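Local coordinates for paenibacillus xanthan lyase (Paenibacillus, PDB 6F2P), which cleaves the polysaccharide xanthan, probably by the beta-elimination common to polysaccharide lyases of family 8, at residues Asn122-Gln127 and Gly168-Trp173; Ala162-Thr167 and Trp173-Ile178; Ser616-Pro621 and Pro635-Leu640. All coordinates share one frame; numbering follows the deposited sequence.

Overall arrangement
Contacts 1 and 2 sit together in the N-terminal helical domain, their centres 7 Å apart; the centre of contact 3 is 50 Å from that of contact 1 and 53 Å from that of contact 2, on the opposite side of the chain's centre. Helix 168-184 serves the first two: Trp-173 lies in both ranges, though it makes its contact in the first. Contact 1 is a surface meeting of tryptophan rims with an amide and another indole. Contact 2, partly buried, is polar at its centre, a carboxylate shared between calcium and backbone N-H groups, with an apolar flank. Contact 3, also partly buried, joins two beta domains through aliphatic side chains, with calcium at its border.

Contact 1: residues Asn122-Gln127 and Gly168-Trp173; sequences NWWHWQ and GANRLW
Asn-170 turns the flat side of its amide to the rim of Trp-123. Ring carbon CH2 of Trp-123 stands over that amide, 3.8 Å from CG of Asn-170, and the two planes are nearly perpendicular (88°). Beside this pair, the pyrrole edge of Trp-124 approaches the benzene part of Trp-173: NE1 of Trp-124 is 3.5 Å from CZ3 of Trp-173. The ring centroids are 5.6 Å apart, an oblique meeting that is neither a stack nor a T. With CG of Trp-123 between its backbone N and carbonyl carbon (chi1 71°) and that of Trp-124 opposite its own N (-170°), both indoles lean across to the other helix, and CB of Trp-124 lies over one face of Trp-123. Asn-122 is the N-cap: its OD1 receives the N-H of Trp-124 from above the carbonyl plane, at 3.3 Å. With an alanine in place of Asn-170 there is no amide under CH2 of Trp-123, and the gap would probably leave that rim freer to shift. Segments 123-127 and 168-173 run roughly parallel, their axes 12.1 Å apart, in a helical domain consistent with the alpha/alpha toroid of family 8. Ile-128, next along helix 123-141, touches Trp-123, Asn-170 and Trp-173; helix 68-85 reaches Trp-124 through Thr-71, and helix 229-244 meets Trp-173 through Glu-232.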
loop_
_atom_site.group_PDB
_atom_site.type_symbol
_atom_site.label_atom_id
_atom_site.label_comp_id
_atom_site.label_asym_id
_atom_site.label_seq_id
_atom_site.Cartn_x
_atom_site.Cartn_y
_atom_site.Cartn_z
ATOM N N ASN A 122 -31.112 -22.805 4.986
ATOM C CA ASN A 122 -30.113 -21.763 5.242
ATOM C C ASN A 122 -30.105 -21.197 6.671
ATOM O O ASN A 122 -31.107 -20.679 7.159
ATOM C CB ASN A 122 -30.254 -20.643 4.208
ATOM C CG ASN A 122 -29.164 -19.585 4.327
ATOM O OD1 ASN A 122 -28.172 -19.759 5.037
ATOM N ND2 ASN A 122 -29.348 -18.477 3.617
ATOM N N TRP A 123 -28.950 -21.290 7.321
ATOM C CA TRP A 123 -28.816 -20.952 8.734
ATOM C C TRP A 123 -29.078 -19.475 9.020
ATOM O O TRP A 123 -29.617 -19.111 10.065
ATOM C CB TRP A 123 -27.406 -21.303 9.208
ATOM C CG TRP A 123 -26.352 -20.379 8.645
ATOM C CD1 TRP A 123 -25.710 -20.500 7.448
ATOM C CD2 TRP A 123 -25.841 -19.183 9.254
ATOM N NE1 TRP A 123 -24.825 -19.462 7.276
ATOM C CE2 TRP A 123 -24.887 -18.639 8.368
ATOM C CE3 TRP A 123 -26.094 -18.522 10.462
ATOM C CZ2 TRP A 123 -24.189 -17.462 8.650
ATOM C CZ3 TRP A 123 -25.400 -17.353 10.740
ATOM C CH2 TRP A 123 -24.458 -16.837 9.837
ATOM N N TRP A 124 -28.692 -18.629 8.077
ATOM C CA TRP A 124 -28.687 -17.195 8.288
ATOM C C TRP A 124 -30.060 -16.646 8.681
ATOM O O TRP A 124 -30.169 -15.755 9.527
ATOM C CB TRP A 124 -28.158 -16.495 7.035
ATOM C CG TRP A 124 -27.903 -15.060 7.250
ATOM C CD1 TRP A 124 -26.746 -14.494 7.692
ATOM C CD2 TRP A 124 -28.830 -13.990 7.062
ATOM N NE1 TRP A 124 -26.891 -13.135 7.787
ATOM C CE2 TRP A 124 -28.163 -12.797 7.404
ATOM C CE3 TRP A 124 -30.158 -13.922 6.635
ATOM C CZ2 TRP A 124 -28.776 -11.551 7.330
ATOM C CZ3 TRP A 124 -30.768 -12.677 6.563
ATOM C CH2 TRP A 124 -30.075 -11.509 6.911
ATOM N N HIS A 125 -31.111 -17.185 8.075
ATOM C CA HIS A 125 -32.457 -16.684 8.342
ATOM C C HIS A 125 -32.957 -17.060 9.742
ATOM O O HIS A 125 -33.744 -16.329 10.350
ATOM C CB HIS A 125 -33.425 -17.136 7.253
ATOM C CG HIS A 125 -33.048 -16.652 5.888
ATOM N ND1 HIS A 125 -33.131 -15.326 5.522
ATOM C CD2 HIS A 125 -32.561 -17.310 4.810
ATOM C CE1 HIS A 125 -32.721 -15.188 4.274
ATOM N NE2 HIS A 125 -32.365 -16.377 3.819
ATOM N N TRP A 126 -32.464 -18.178 10.266
ATOM C CA TRP A 126 -32.835 -18.610 11.604
ATOM C C TRP A 126 -32.102 -17.811 12.676
ATOM O O TRP A 126 -32.693 -17.397 13.675
ATOM C CB TRP A 126 -32.573 -20.111 11.772
ATOM C CG TRP A 126 -33.381 -20.937 10.807
ATOM C CD1 TRP A 126 -32.948 -21.498 9.641
ATOM C CD2 TRP A 126 -34.775 -21.259 10.913
ATOM N NE1 TRP A 126 -33.979 -22.160 9.022
ATOM C CE2 TRP A 126 -35.113 -22.026 9.781
ATOM C CE3 TRP A 126 -35.769 -20.980 11.859
ATOM C CZ2 TRP A 126 -36.398 -22.519 9.572
ATOM C CZ3 TRP A 126 -37.050 -21.473 11.646
ATOM C CH2 TRP A 126 -37.350 -22.229 10.512
ATOM N N GLN A 127 -30.818 -17.562 12.453
ATOM C CA GLN A 127 -29.977 -17.010 13.507
ATOM C C GLN A 127 -29.823 -15.490 13.464
ATOM O O GLN A 127 -29.446 -14.871 14.456
ATOM C CB GLN A 127 -28.609 -17.691 13.483
ATOM C CG GLN A 127 -28.693 -19.210 13.525
ATOM C CD GLN A 127 -27.341 -19.875 13.667
ATOM O OE1 GLN A 127 -27.164 -21.017 13.268
ATOM N NE2 GLN A 127 -26.380 -19.162 14.244
ATOM N N GLY A 168 -16.411 -11.237 11.516
ATOM C CA GLY A 168 -16.864 -10.130 10.694
ATOM C C GLY A 168 -18.309 -9.711 10.897
ATOM O O GLY A 168 -18.771 -9.581 12.028
ATOM N N ALA A 169 -19.028 -9.518 9.795
ATOM C CA ALA A 169 -20.403 -9.030 9.858
ATOM C C ALA A 169 -21.379 -10.008 10.545
ATOM O O ALA A 169 -22.345 -9.589 11.181
ATOM C CB ALA A 169 -20.893 -8.650 8.474
ATOM N N ASN A 170 -21.132 -11.305 10.435
ATOM C CA ASN A 170 -21.973 -12.249 11.154
ATOM C C ASN A 170 -21.846 -12.042 12.647
ATOM O O ASN A 170 -22.822 -12.156 13.397
ATOM C CB ASN A 170 -21.601 -13.690 10.816
ATOM C CG ASN A 170 -21.938 -14.056 9.401
ATOM O OD1 ASN A 170 -22.853 -13.484 8.788
ATOM N ND2 ASN A 170 -21.211 -15.027 8.866
ATOM N N ARG A 171 -20.621 -11.747 13.072
ATOM C CA ARG A 171 -20.347 -11.570 14.481
ATOM C C ARG A 171 -21.053 -10.327 14.982
ATOM O O ARG A 171 -21.604 -10.315 16.083
ATOM C CB ARG A 171 -18.857 -11.450 14.720
ATOM C CG ARG A 171 -18.506 -11.243 16.178
ATOM C CD ARG A 171 -17.009 -11.298 16.412
ATOM N NE ARG A 171 -16.740 -11.329 17.835
ATOM C CZ ARG A 171 -16.541 -12.442 18.530
ATOM N NH1 ARG A 171 -16.321 -12.372 19.838
ATOM N NH2 ARG A 171 -16.553 -13.621 17.919
ATOM N N LEU A 172 -21.036 -9.283 14.161
ATOM C CA LEU A 172 -21.732 -8.049 14.486
ATOM C C LEU A 172 -23.216 -8.325 14.668
ATOM O O LEU A 172 -23.820 -7.935 15.672
ATOM C CB LEU A 172 -21.533 -7.020 13.379
ATOM C CG LEU A 172 -22.397 -5.768 13.500
ATOM C CD1 LEU A 172 -22.141 -5.076 14.825
ATOM C CD2 LEU A 172 -22.101 -4.832 12.348
ATOM N N TRP A 173 -23.793 -9.014 13.691
ATOM C CA TRP A 173 -25.214 -9.312 13.712
ATOM C C TRP A 173 -25.580 -10.218 14.869
ATOM O O TRP A 173 -26.648 -10.069 15.459
ATOM C CB TRP A 173 -25.641 -9.935 12.397
ATOM C CG TRP A 173 -25.450 -9.002 11.274
ATOM C CD1 TRP A 173 -25.557 -7.645 11.316
ATOM C CD2 TRP A 173 -25.090 -9.339 9.934
ATOM N NE1 TRP A 173 -25.296 -7.111 10.079
ATOM C CE2 TRP A 173 -25.006 -8.132 9.210
ATOM C CE3 TRP A 173 -24.834 -10.550 9.270
ATOM C CZ2 TRP A 173 -24.682 -8.096 7.849
ATOM C CZ3 TRP A 173 -24.507 -10.514 7.916
ATOM C CH2 TRP A 173 -24.434 -9.294 7.224
#

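Contact 2: residues Ala162-Thr167 and Trp173-Ile178; sequences ASVTMT and WESQVI. With CA (calcium ion), chain F.
Glu-174 reaches from its helix into the loop 162-167 and ends between a calcium ion and two backbone N-H groups. Its CB already points at the loop. CG, set opposite the carbonyl carbon (chi1 -81°), passes beside the calcium without binding it, and the extended chain then carries CD to within 3.4 Å of the backbone N of Thr-165. At the tip the two oxygens divide the work. OE1 accepts the N-H of Met-166 at 2.9 Å, on its syn side and close to the carboxylate plane, with CG1 of Val-164 and CB of Met-166 packed beside it. OE2 binds the calcium at 2.5 Å and also takes the N-H of Thr-165, nearly straight at 163° but tilted 31° out of the carboxylate plane. Gripped at both oxygens, the carboxylate is probably held from rotating. The loop links helix 147-160 to helix 168-184 in the alpha-helical domain, so the metal ties a helix-to-helix connection back onto the second turn of the helix that follows it. The backbone O of Ser-163 supplies another ligand at 2.4 Å; OE1 of Gln-161 and four waters complete a sevenfold shell. Two of these waters are held in turn by loop hydroxyls, one by OG of Ser-163 and one by OG1 of Thr-165. Further along the helix the contact becomes apolar: CD1 of Ile-178 lies against the carbonyl carbon of Ser-163 and meets CG2 of Val-164 at 3.8 Å. The same valine methyl passes OG of Ser-175, which is hydrogen-bonded to the carbonyl of Arg-171.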
loop_
_atom_site.group_PDB
_atom_site.type_symbol
_atom_site.label_atom_id
_atom_site.label_comp_id
_atom_site.label_asym_id
_atom_site.label_seq_id
_atom_site.Cartn_x
_atom_site.Cartn_y
_atom_site.Cartn_z
ATOM N N ALA A 162 -27.732 -18.112 20.327
ATOM C CA ALA A 162 -27.406 -18.273 21.749
ATOM C C ALA A 162 -26.174 -17.515 22.206
ATOM O O ALA A 162 -26.137 -17.023 23.329
ATOM C CB ALA A 162 -27.262 -19.741 22.103
ATOM N N SER A 163 -25.161 -17.443 21.348
ATOM C CA SER A 163 -23.901 -16.809 21.723
ATOM C C SER A 163 -23.196 -16.233 20.509
ATOM O O SER A 163 -23.569 -16.518 19.377
ATOM C CB SER A 163 -22.984 -17.830 22.377
ATOM O OG SER A 163 -22.600 -18.811 21.429
ATOM N N VAL A 164 -22.172 -15.426 20.757
ATOM C CA VAL A 164 -21.351 -14.872 19.693
ATOM C C VAL A 164 -20.174 -15.796 19.423
ATOM O O VAL A 164 -19.363 -16.034 20.312
ATOM C CB VAL A 164 -20.774 -13.527 20.111
ATOM C CG1 VAL A 164 -19.864 -12.994 19.018
ATOM C CG2 VAL A 164 -21.889 -12.539 20.432
ATOM N N THR A 165 -20.072 -16.335 18.211
ATOM C CA THR A 165 -18.948 -17.218 17.889
ATOM C C THR A 165 -18.321 -16.925 16.528
ATOM O O THR A 165 -17.228 -17.406 16.214
ATOM C CB THR A 165 -19.360 -18.704 17.877
ATOM O OG1 THR A 165 -20.077 -18.994 16.667
ATOM C CG2 THR A 165 -20.199 -19.060 19.100
ATOM N N MET A 166 -19.019 -16.146 15.716
ATOM C CA MET A 166 -18.627 -15.981 14.325
ATOM C C MET A 166 -17.691 -14.800 14.118
ATOM O O MET A 166 -17.210 -14.209 15.086
ATOM C CB MET A 166 -19.874 -15.850 13.463
ATOM C CG MET A 166 -20.835 -16.992 13.694
ATOM S SD MET A 166 -22.300 -16.924 12.666
ATOM C CE MET A 166 -22.670 -18.672 12.571
ATOM N N THR A 167 -17.432 -14.470 12.856
ATOM C CA THR A 167 -16.469 -13.426 12.521
ATOM C C THR A 167 -17.117 -12.355 11.673
ATOM O O THR A 167 -18.225 -12.544 11.176
ATOM C CB THR A 167 -15.280 -13.985 11.728
ATOM O OG1 THR A 167 -15.726 -14.419 10.439
ATOM C CG2 THR A 167 -14.653 -15.159 12.454
ATOM N N TRP A 173 -23.793 -9.014 13.691
ATOM C CA TRP A 173 -25.214 -9.312 13.712
ATOM C C TRP A 173 -25.580 -10.218 14.869
ATOM O O TRP A 173 -26.648 -10.069 15.459
ATOM C CB TRP A 173 -25.641 -9.935 12.397
ATOM C CG TRP A 173 -25.450 -9.002 11.274
ATOM C CD1 TRP A 173 -25.557 -7.645 11.316
ATOM C CD2 TRP A 173 -25.090 -9.339 9.934
ATOM N NE1 TRP A 173 -25.296 -7.111 10.079
ATOM C CE2 TRP A 173 -25.006 -8.132 9.210
ATOM C CE3 TRP A 173 -24.834 -10.550 9.270
ATOM C CZ2 TRP A 173 -24.682 -8.096 7.849
ATOM C CZ3 TRP A 173 -24.507 -10.514 7.916
ATOM C CH2 TRP A 173 -24.434 -9.294 7.224
ATOM N N GLU A 174 -24.703 -11.166 15.178
ATOM C CA GLU A 174 -24.866 -11.968 16.382
ATOM C C GLU A 174 -25.027 -11.021 17.559
ATOM O O GLU A 174 -25.957 -11.153 18.363
ATOM C CB GLU A 174 -23.643 -12.856 16.616
ATOM C CG GLU A 174 -23.600 -14.138 15.818
ATOM C CD GLU A 174 -22.337 -14.936 16.095
ATOM O OE1 GLU A 174 -21.233 -14.369 15.979
ATOM O OE2 GLU A 174 -22.441 -16.128 16.441
ATOM N N SER A 175 -24.127 -10.044 17.621
ATOM C CA SER A 175 -24.048 -9.133 18.752
ATOM C C SER A 175 -25.274 -8.254 18.840
ATOM O O SER A 175 -25.821 -8.099 19.923
ATOM C CB SER A 175 -22.776 -8.273 18.691
ATOM O OG SER A 175 -21.624 -9.086 18.569
ATOM N N GLN A 176 -25.700 -7.670 17.718
ATOM C CA GLN A 176 -26.943 -6.889 17.698
ATOM C C GLN A 176 -28.147 -7.712 18.159
ATOM O O GLN A 176 -28.920 -7.266 18.994
ATOM C CB GLN A 176 -27.227 -6.312 16.305
ATOM C CG GLN A 176 -26.296 -5.184 15.885
ATOM C CD GLN A 176 -26.511 -4.736 14.445
ATOM O OE1 GLN A 176 -26.728 -3.553 14.176
ATOM N NE2 GLN A 176 -26.442 -5.684 13.508
ATOM N N VAL A 177 -28.290 -8.913 17.607
ATOM C CA VAL A 177 -29.420 -9.768 17.897
ATOM C C VAL A 177 -29.432 -10.108 19.368
ATOM O O VAL A 177 -30.466 -10.026 20.043
ATOM C CB VAL A 177 -29.362 -11.064 17.071
ATOM C CG1 VAL A 177 -30.227 -12.122 17.696
ATOM C CG2 VAL A 177 -29.824 -10.791 15.641
ATOM N N ILE A 178 -28.260 -10.467 19.868
ATOM C CA ILE A 178 -28.119 -10.837 21.268
ATOM C C ILE A 178 -28.374 -9.651 22.193
ATOM O O ILE A 178 -29.088 -9.770 23.185
ATOM C CB ILE A 178 -26.756 -11.482 21.524
ATOM C CG1 ILE A 178 -26.790 -12.916 21.007
ATOM C CG2 ILE A 178 -26.410 -11.451 22.992
ATOM C CD1 ILE A 178 -25.461 -13.593 20.995
HETATM CA CA CA F . -24.335 -17.458 17.347
HETATM O O HOH W 1 -24.321 -19.177 19.110
HETATM O O HOH W 2 -23.079 -19.244 16.577
HETATM O O HOH W 3 -24.649 -17.231 14.826
HETATM O O HOH W 4 -25.980 -19.169 16.710
#

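Contact 3: residues Ser616-Pro621 and Pro635-Leu640; sequences SYVLLP and PQISIL. With CA (calcium ion), chain B.
OE1 of Gln-636 binds a calcium ion at 2.3 Å, in a site completed by Asp-490, Asp-491, Glu-492 and Glu-651. Among these four acidic side chains the glutamine gives a neutral amide oxygen, and its chain, extended beyond CG, carries that oxygen out to the metal. The site lies at the junction of two beta domains of a family 8 lyase: strand 613-621 belongs to the large sheet of the super-sandwich domain, and strand 637-642 is an outermost strand of a sheet in the C-terminal beta-sandwich. Helix 625-633 lies in the connection between them. The strands face one another through their side chains instead of pairing by backbone bonds, with CA atoms of Val-618 and Ile-637 9.1 Å apart. Val-618 and Ile-637 reach toward each other tip to tip, CG2 of the valine 4.0 Å from CD1 of the isoleucine. CG1 of Ile-637 sits between its backbone N and carbonyl carbon (chi1 61°), and the next torsion turns CD1 to the valine. Both residues also touch calcium ligands: Val-618 packs on Glu-492, and Ile-637 on Glu-651, so that the apolar pair and the metal join the same two domains side by side. On its own sheet, strand 613-621 is bonded on either side to strands 493-501 and 559-563. Leu-496 of the former touches both Ser-616 and Ile-639, where the serine offers carbon rather than its hydroxyl: CB of Ser-616 lies 4.1 Å from CD1 of Ile-639.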
loop_
_atom_site.group_PDB
_atom_site.type_symbol
_atom_site.label_atom_id
_atom_site.label_comp_id
_atom_site.label_asym_id
_atom_site.label_seq_id
_atom_site.Cartn_x
_atom_site.Cartn_y
_atom_site.Cartn_z
ATOM N N SER A 616 1.070 8.190 -22.940
ATOM C CA SER A 616 1.126 9.276 -21.984
ATOM C C SER A 616 -0.033 10.209 -22.273
ATOM O O SER A 616 -0.359 10.457 -23.433
ATOM C CB SER A 616 2.454 10.026 -22.079
ATOM O OG SER A 616 2.571 10.698 -23.317
ATOM N N TYR A 617 -0.676 10.690 -21.216
ATOM C CA TYR A 617 -1.711 11.712 -21.333
ATOM C C TYR A 617 -1.864 12.415 -19.995
ATOM O O TYR A 617 -1.390 11.914 -18.967
ATOM C CB TYR A 617 -3.050 11.119 -21.804
ATOM C CG TYR A 617 -3.669 10.083 -20.883
ATOM C CD1 TYR A 617 -3.252 8.760 -20.918
ATOM C CD2 TYR A 617 -4.696 10.423 -20.006
ATOM C CE1 TYR A 617 -3.821 7.803 -20.087
ATOM C CE2 TYR A 617 -5.277 9.471 -19.173
ATOM C CZ TYR A 617 -4.830 8.165 -19.218
ATOM O OH TYR A 617 -5.386 7.211 -18.396
ATOM N N VAL A 618 -2.520 13.571 -20.013
ATOM C CA VAL A 618 -2.660 14.393 -18.822
ATOM C C VAL A 618 -4.112 14.770 -18.653
ATOM O O VAL A 618 -4.701 15.366 -19.551
ATOM C CB VAL A 618 -1.869 15.711 -18.952
ATOM C CG1 VAL A 618 -2.165 16.618 -17.780
ATOM C CG2 VAL A 618 -0.377 15.444 -19.078
ATOM N N LEU A 619 -4.696 14.428 -17.508
ATOM C CA LEU A 619 -6.067 14.826 -17.229
ATOM C C LEU A 619 -6.076 16.255 -16.716
ATOM O O LEU A 619 -5.341 16.599 -15.784
ATOM C CB LEU A 619 -6.717 13.894 -16.208
ATOM C CG LEU A 619 -6.930 12.455 -16.667
ATOM C CD1 LEU A 619 -7.629 11.631 -15.578
ATOM C CD2 LEU A 619 -7.721 12.419 -17.969
ATOM N N LEU A 620 -6.910 17.086 -17.330
ATOM C CA LEU A 620 -7.035 18.480 -16.936
ATOM C C LEU A 620 -8.484 18.788 -16.600
ATOM O O LEU A 620 -9.203 19.350 -17.424
ATOM C CB LEU A 620 -6.550 19.387 -18.071
ATOM C CG LEU A 620 -5.075 19.223 -18.459
ATOM C CD1 LEU A 620 -4.751 19.992 -19.729
ATOM C CD2 LEU A 620 -4.150 19.673 -17.327
ATOM N N PRO A 621 -8.924 18.409 -15.387
ATOM C CA PRO A 621 -10.332 18.604 -15.024
ATOM C C PRO A 621 -10.708 20.079 -14.901
ATOM O O PRO A 621 -9.840 20.909 -14.612
ATOM C CB PRO A 621 -10.444 17.924 -13.646
ATOM C CG PRO A 621 -9.273 17.015 -13.552
ATOM C CD PRO A 621 -8.180 17.690 -14.340
ATOM N N PRO A 635 2.998 23.487 -21.025
ATOM C CA PRO A 635 2.596 22.523 -19.995
ATOM C C PRO A 635 3.280 22.811 -18.684
ATOM O O PRO A 635 4.456 23.146 -18.686
ATOM C CB PRO A 635 3.105 21.186 -20.544
ATOM C CG PRO A 635 3.285 21.407 -22.001
ATOM C CD PRO A 635 3.687 22.836 -22.149
ATOM N N GLN A 636 2.548 22.666 -17.584
ATOM C CA GLN A 636 3.120 22.840 -16.260
ATOM C C GLN A 636 3.793 21.548 -15.782
ATOM O O GLN A 636 4.263 21.479 -14.646
ATOM C CB GLN A 636 2.045 23.265 -15.261
ATOM C CG GLN A 636 1.118 24.366 -15.745
ATOM C CD GLN A 636 -0.089 24.519 -14.849
ATOM O OE1 GLN A 636 -0.201 23.847 -13.831
ATOM N NE2 GLN A 636 -1.007 25.392 -15.228
ATOM N N ILE A 637 3.836 20.527 -16.640
ATOM C CA ILE A 637 4.538 19.281 -16.307
ATOM C C ILE A 637 5.606 18.926 -17.340
ATOM O O ILE A 637 5.503 19.300 -18.508
ATOM C CB ILE A 637 3.572 18.078 -16.151
ATOM C CG1 ILE A 637 2.825 17.816 -17.459
ATOM C CG2 ILE A 637 2.597 18.298 -14.993
ATOM C CD1 ILE A 637 3.349 16.626 -18.233
ATOM N N SER A 638 6.631 18.200 -16.906
ATOM C CA SER A 638 7.653 17.712 -17.823
ATOM C C SER A 638 7.948 16.249 -17.566
ATOM O O SER A 638 8.324 15.862 -16.466
ATOM C CB SER A 638 8.925 18.538 -17.712
ATOM O OG SER A 638 8.655 19.864 -18.119
ATOM N N ILE A 639 7.761 15.428 -18.585
ATOM C CA ILE A 639 8.002 14.011 -18.427
ATOM C C ILE A 639 9.496 13.788 -18.566
ATOM O O ILE A 639 10.073 14.034 -19.623
ATOM C CB ILE A 639 7.170 13.193 -19.434
ATOM C CG1 ILE A 639 5.679 13.360 -19.111
ATOM C CG2 ILE A 639 7.549 11.730 -19.393
ATOM C CD1 ILE A 639 4.751 12.901 -20.204
ATOM N N LEU A 640 10.121 13.361 -17.474
ATOM C CA LEU A 640 11.566 13.210 -17.422
ATOM C C LEU A 640 11.981 11.918 -18.087
ATOM O O LEU A 640 13.048 11.841 -18.703
ATOM C CB LEU A 640 12.056 13.230 -15.972
ATOM C CG LEU A 640 11.627 14.461 -15.167
ATOM C CD1 LEU A 640 12.184 14.414 -13.758
ATOM C CD2 LEU A 640 12.037 15.750 -15.863
HETATM CA CA CA B . -0.460 22.399 -12.088
#